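Local structure of enterochelin esterase (Salmonella enterica subsp. enterica serovar Typhimurium, 3MGA) at residues 178-183 with 263-268. The protein probably hydrolyses the ester bonds of the siderophore enterobactin (enterochelin) in its ferric complex, as an esterase of the alpha/beta-hydrolase superfamily. Numbering follows the deposited sequence.
Sequences WHSERL and QQELLP
Glu265 reaches out from its helix and sets its carboxylate into the turn that follows Trp178 and His179. Glu265 OE1 accepts a hydrogen bond from Ser180 OG at 2.7 Å, and Glu265 OE2 takes one from the backbone N of Arg182 at 2.8 Å, nearly straight at 162°. Both bonds fall on syn lone pairs, and the two oxygens together bridge the Ser180 hydroxyl and the Arg182 N-H; a weak bond from Glu181 N also falls on OE2. Glutamate suits this place because its chain, extended beyond CG, carries a two-oxygen acceptor from the helix to a turn that presents N-H groups. Ser180 OG works twice: while donating to Glu265 it accepts from Leu183 N at 2.9 Å, an ST motif that ties the start of the turn to its end. Serine is small enough to do this while its CB packs on the Trp178 ring.

The indole of Trp178, its CG anti to the backbone N (chi1 165°), meets the same carboxylate by its edge, with Glu265 OE1 3.4 Å from Trp178 CZ2. Leu266 CB sits over one face in a CH-pi contact, 4.0 Å from the centroid of the Trp178 six-membered ring, with CD1 and CD2 spread over the same ring system; Ser180 CB lies over the opposite face, toward the rim. The flat, buried indole offers a broad face to the branched leucine. Toward the exposed side, Arg182 bends at chi2 and chi3, and Arg182 NH2 donates to Gln264 OE1 at 3.0 Å, in the carbonyl plane; two long, flexible polar chains can pair here while remaining exposed to solvent.

The contact fastens an edge strand of the mixed sheet, 174-180, and its turn into strand 185-193 to helix 256-273; residues 178-180 and 263-268 run nearly antiparallel (167°). Trp178 and Leu266 both pack on Val189, and Leu266 also touches Leu238 and Ile240 of strand 236-240, where helix and sheet meet.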
ATOM      1  N   TRP A 178     -21.689   7.083   8.110  1.00 40.34           N
ATOM      2  CA  TRP A 178     -22.382   5.807   8.240  1.00 40.65           C
ATOM      3  C   TRP A 178     -22.394   5.296   9.685  1.00 41.89           C
ATOM      4  O   TRP A 178     -21.367   4.877  10.220  1.00 40.93           O
ATOM      5  CB  TRP A 178     -21.802   4.766   7.263  1.00 39.31           C
ATOM      6  CG  TRP A 178     -22.214   3.371   7.577  1.00 38.30           C
ATOM      7  CD1 TRP A 178     -23.469   2.939   7.890  1.00 39.72           C
ATOM      8  CD2 TRP A 178     -21.386   2.206   7.543  1.00 36.89           C
ATOM      9  NE1 TRP A 178     -23.461   1.580   8.108  1.00 40.29           N
ATOM     10  CE2 TRP A 178     -22.194   1.106   7.895  1.00 36.48           C
ATOM     11  CE3 TRP A 178     -20.035   1.986   7.267  1.00 36.26           C
ATOM     12  CZ2 TRP A 178     -21.699  -0.189   7.969  1.00 36.34           C
ATOM     13  CZ3 TRP A 178     -19.541   0.701   7.346  1.00 36.76           C
ATOM     14  CH2 TRP A 178     -20.374  -0.374   7.695  1.00 36.92           C
ATOM     15  N   HIS A 179     -23.580   5.348  10.292  1.00 44.04           N
ATOM     16  CA  HIS A 179     -23.810   4.895  11.661  1.00 46.65           C
ATOM     17  C   HIS A 179     -24.260   3.433  11.604  1.00 47.15           C
ATOM     18  O   HIS A 179     -25.335   3.125  11.082  1.00 47.55           O
ATOM     19  CB  HIS A 179     -24.899   5.737  12.326  1.00 48.93           C
ATOM     20  CG  HIS A 179     -24.680   7.217  12.211  1.00 53.23           C
ATOM     21  ND1 HIS A 179     -23.835   7.914  13.046  1.00 56.91           N
ATOM     22  CD2 HIS A 179     -25.217   8.133  11.369  1.00 56.22           C
ATOM     23  CE1 HIS A 179     -23.849   9.193  12.715  1.00 58.14           C
ATOM     24  NE2 HIS A 179     -24.681   9.352  11.701  1.00 58.03           N
ATOM     25  N   SER A 180     -23.436   2.537  12.140  1.00 46.24           N
ATOM     26  CA  SER A 180     -23.720   1.105  12.112  1.00 45.59           C
ATOM     27  C   SER A 180     -24.323   0.580  13.409  1.00 47.36           C
ATOM     28  O   SER A 180     -23.747   0.758  14.485  1.00 47.87           O
ATOM     29  CB  SER A 180     -22.429   0.353  11.827  1.00 44.08           C
ATOM     30  OG  SER A 180     -22.637  -1.034  11.868  1.00 46.48           O
ATOM     31  N   GLU A 181     -25.478  -0.073  13.295  1.00 47.70           N
ATOM     32  CA  GLU A 181     -26.161  -0.654  14.443  1.00 49.79           C
ATOM     33  C   GLU A 181     -25.475  -1.988  14.762  1.00 49.50           C
ATOM     34  O   GLU A 181     -25.241  -2.320  15.922  1.00 49.64           O
ATOM     35  CB  GLU A 181     -27.658  -0.850  14.146  1.00 51.68           C
ATOM     36  CG  GLU A 181     -28.471  -1.259  15.361  1.00 57.81           C
ATOM     37  CD  GLU A 181     -29.962  -1.452  15.079  1.00 63.47           C
ATOM     38  OE1 GLU A 181     -30.413  -1.222  13.933  1.00 65.23           O
ATOM     39  OE2 GLU A 181     -30.682  -1.840  16.023  1.00 65.50           O
ATOM     40  N   ARG A 182     -25.164  -2.742  13.710  1.00 48.08           N
ATOM     41  CA  ARG A 182     -24.450  -4.022  13.816  1.00 48.10           C
ATOM     42  C   ARG A 182     -23.108  -3.837  14.543  1.00 46.36           C
ATOM     43  O   ARG A 182     -22.802  -4.556  15.488  1.00 48.49           O
ATOM     44  CB  ARG A 182     -24.221  -4.557  12.394  1.00 47.79           C
ATOM     45  CG  ARG A 182     -23.208  -5.695  12.194  1.00 48.88           C
ATOM     46  CD  ARG A 182     -23.691  -7.028  12.579  1.00 51.39           C
ATOM     47  NE  ARG A 182     -24.885  -7.417  11.836  1.00 54.39           N
ATOM     48  CZ  ARG A 182     -25.492  -8.591  11.976  1.00 54.22           C
ATOM     49  NH1 ARG A 182     -24.994  -9.507  12.799  1.00 54.16           N
ATOM     50  NH2 ARG A 182     -26.586  -8.858  11.277  1.00 56.28           N
ATOM     51  N   LEU A 183     -22.319  -2.864  14.103  1.00 42.95           N
ATOM     52  CA  LEU A 183     -21.005  -2.605  14.699  1.00 42.12           C
ATOM     53  C   LEU A 183     -21.050  -1.744  15.951  1.00 42.68           C
ATOM     54  O   LEU A 183     -20.188  -1.873  16.828  1.00 42.70           O
ATOM     55  CB  LEU A 183     -20.070  -1.955  13.678  1.00 38.49           C
ATOM     56  CG  LEU A 183     -19.754  -2.853  12.490  1.00 38.67           C
ATOM     57  CD1 LEU A 183     -18.999  -2.089  11.417  1.00 32.72           C
ATOM     58  CD2 LEU A 183     -18.974  -4.094  12.962  1.00 38.12           C
ATOM     59  N   GLN A 263     -23.382  -4.834   3.939  1.00 42.77           N
ATOM     60  CA  GLN A 263     -24.443  -5.258   3.023  1.00 45.37           C
ATOM     61  C   GLN A 263     -25.858  -4.857   3.464  1.00 47.42           C
ATOM     62  O   GLN A 263     -26.664  -4.419   2.638  1.00 47.27           O
ATOM     63  CB  GLN A 263     -24.384  -6.769   2.838  1.00 46.65           C
ATOM     64  CG  GLN A 263     -23.054  -7.249   2.313  1.00 47.45           C
ATOM     65  CD  GLN A 263     -22.977  -8.747   2.234  1.00 49.62           C
ATOM     66  OE1 GLN A 263     -23.774  -9.386   1.547  1.00 51.64           O
ATOM     67  NE2 GLN A 263     -21.986  -9.323   2.911  1.00 50.56           N
ATOM     68  N   GLN A 264     -26.140  -5.000   4.759  1.00 48.20           N
ATOM     69  CA  GLN A 264     -27.467  -4.713   5.324  1.00 51.17           C
ATOM     70  C   GLN A 264     -27.739  -3.241   5.652  1.00 50.05           C
ATOM     71  O   GLN A 264     -28.889  -2.791   5.622  1.00 51.92           O
ATOM     72  CB  GLN A 264     -27.651  -5.531   6.612  1.00 53.00           C
ATOM     73  CG  GLN A 264     -27.578  -7.049   6.425  1.00 55.59           C
ATOM     74  CD  GLN A 264     -27.545  -7.799   7.750  1.00 59.97           C
ATOM     75  OE1 GLN A 264     -27.142  -7.250   8.781  1.00 61.64           O
ATOM     76  NE2 GLN A 264     -27.941  -9.066   7.722  1.00 61.54           N
ATOM     77  N   GLU A 265     -26.684  -2.500   5.956  1.00 47.71           N
ATOM     78  CA  GLU A 265     -26.806  -1.105   6.349  1.00 46.55           C
ATOM     79  C   GLU A 265     -26.235  -0.108   5.332  1.00 44.21           C
ATOM     80  O   GLU A 265     -26.936   0.811   4.915  1.00 45.16           O
ATOM     81  CB  GLU A 265     -26.066  -0.901   7.676  1.00 46.52           C
ATOM     82  CG  GLU A 265     -26.491  -1.833   8.817  1.00 49.25           C
ATOM     83  CD  GLU A 265     -25.503  -1.820   9.984  1.00 50.04           C
ATOM     84  OE1 GLU A 265     -24.388  -1.268   9.828  1.00 48.72           O
ATOM     85  OE2 GLU A 265     -25.831  -2.376  11.051  1.00 53.43           O
ATOM     86  N   LEU A 266     -24.973  -0.299   4.937  1.00 40.92           N
ATOM     87  CA  LEU A 266     -24.281   0.642   4.047  1.00 39.31           C
ATOM     88  C   LEU A 266     -24.723   0.646   2.581  1.00 40.22           C
ATOM     89  O   LEU A 266     -25.102   1.693   2.058  1.00 41.51           O
ATOM     90  CB  LEU A 266     -22.761   0.424   4.120  1.00 37.25           C
ATOM     91  CG  LEU A 266     -21.898   1.379   3.293  1.00 35.65           C
ATOM     92  CD1 LEU A 266     -22.125   2.822   3.737  1.00 34.65           C
ATOM     93  CD2 LEU A 266     -20.423   1.008   3.379  1.00 31.74           C
ATOM     94  N   LEU A 267     -24.666  -0.510   1.922  1.00 40.49           N
ATOM     95  CA  LEU A 267     -25.036  -0.605   0.505  1.00 39.58           C
ATOM     96  C   LEU A 267     -26.427  -0.083   0.163  1.00 40.51           C
ATOM     97  O   LEU A 267     -26.604   0.513  -0.904  1.00 38.76           O
ATOM     98  CB  LEU A 267     -24.866  -2.037  -0.029  1.00 40.33           C
ATOM     99  CG  LEU A 267     -23.431  -2.586  -0.073  1.00 38.84           C
ATOM    100  CD1 LEU A 267     -23.385  -3.847  -0.935  1.00 39.20           C
ATOM    101  CD2 LEU A 267     -22.465  -1.564  -0.628  1.00 35.22           C
ATOM    102  N   PRO A 268     -27.424  -0.318   1.038  1.00 41.71           N
ATOM    103  CA  PRO A 268     -28.759   0.214   0.719  1.00 43.52           C
ATOM    104  C   PRO A 268     -28.778   1.743   0.822  1.00 43.68           C
ATOM    105  O   PRO A 268     -29.483   2.408   0.070  1.00 43.43           O
ATOM    106  CB  PRO A 268     -29.667  -0.446   1.766  1.00 44.44           C
ATOM    107  CG  PRO A 268     -28.927  -1.669   2.183  1.00 45.18           C
ATOM    108  CD  PRO A 268     -27.476  -1.258   2.167  1.00 42.38           C
TER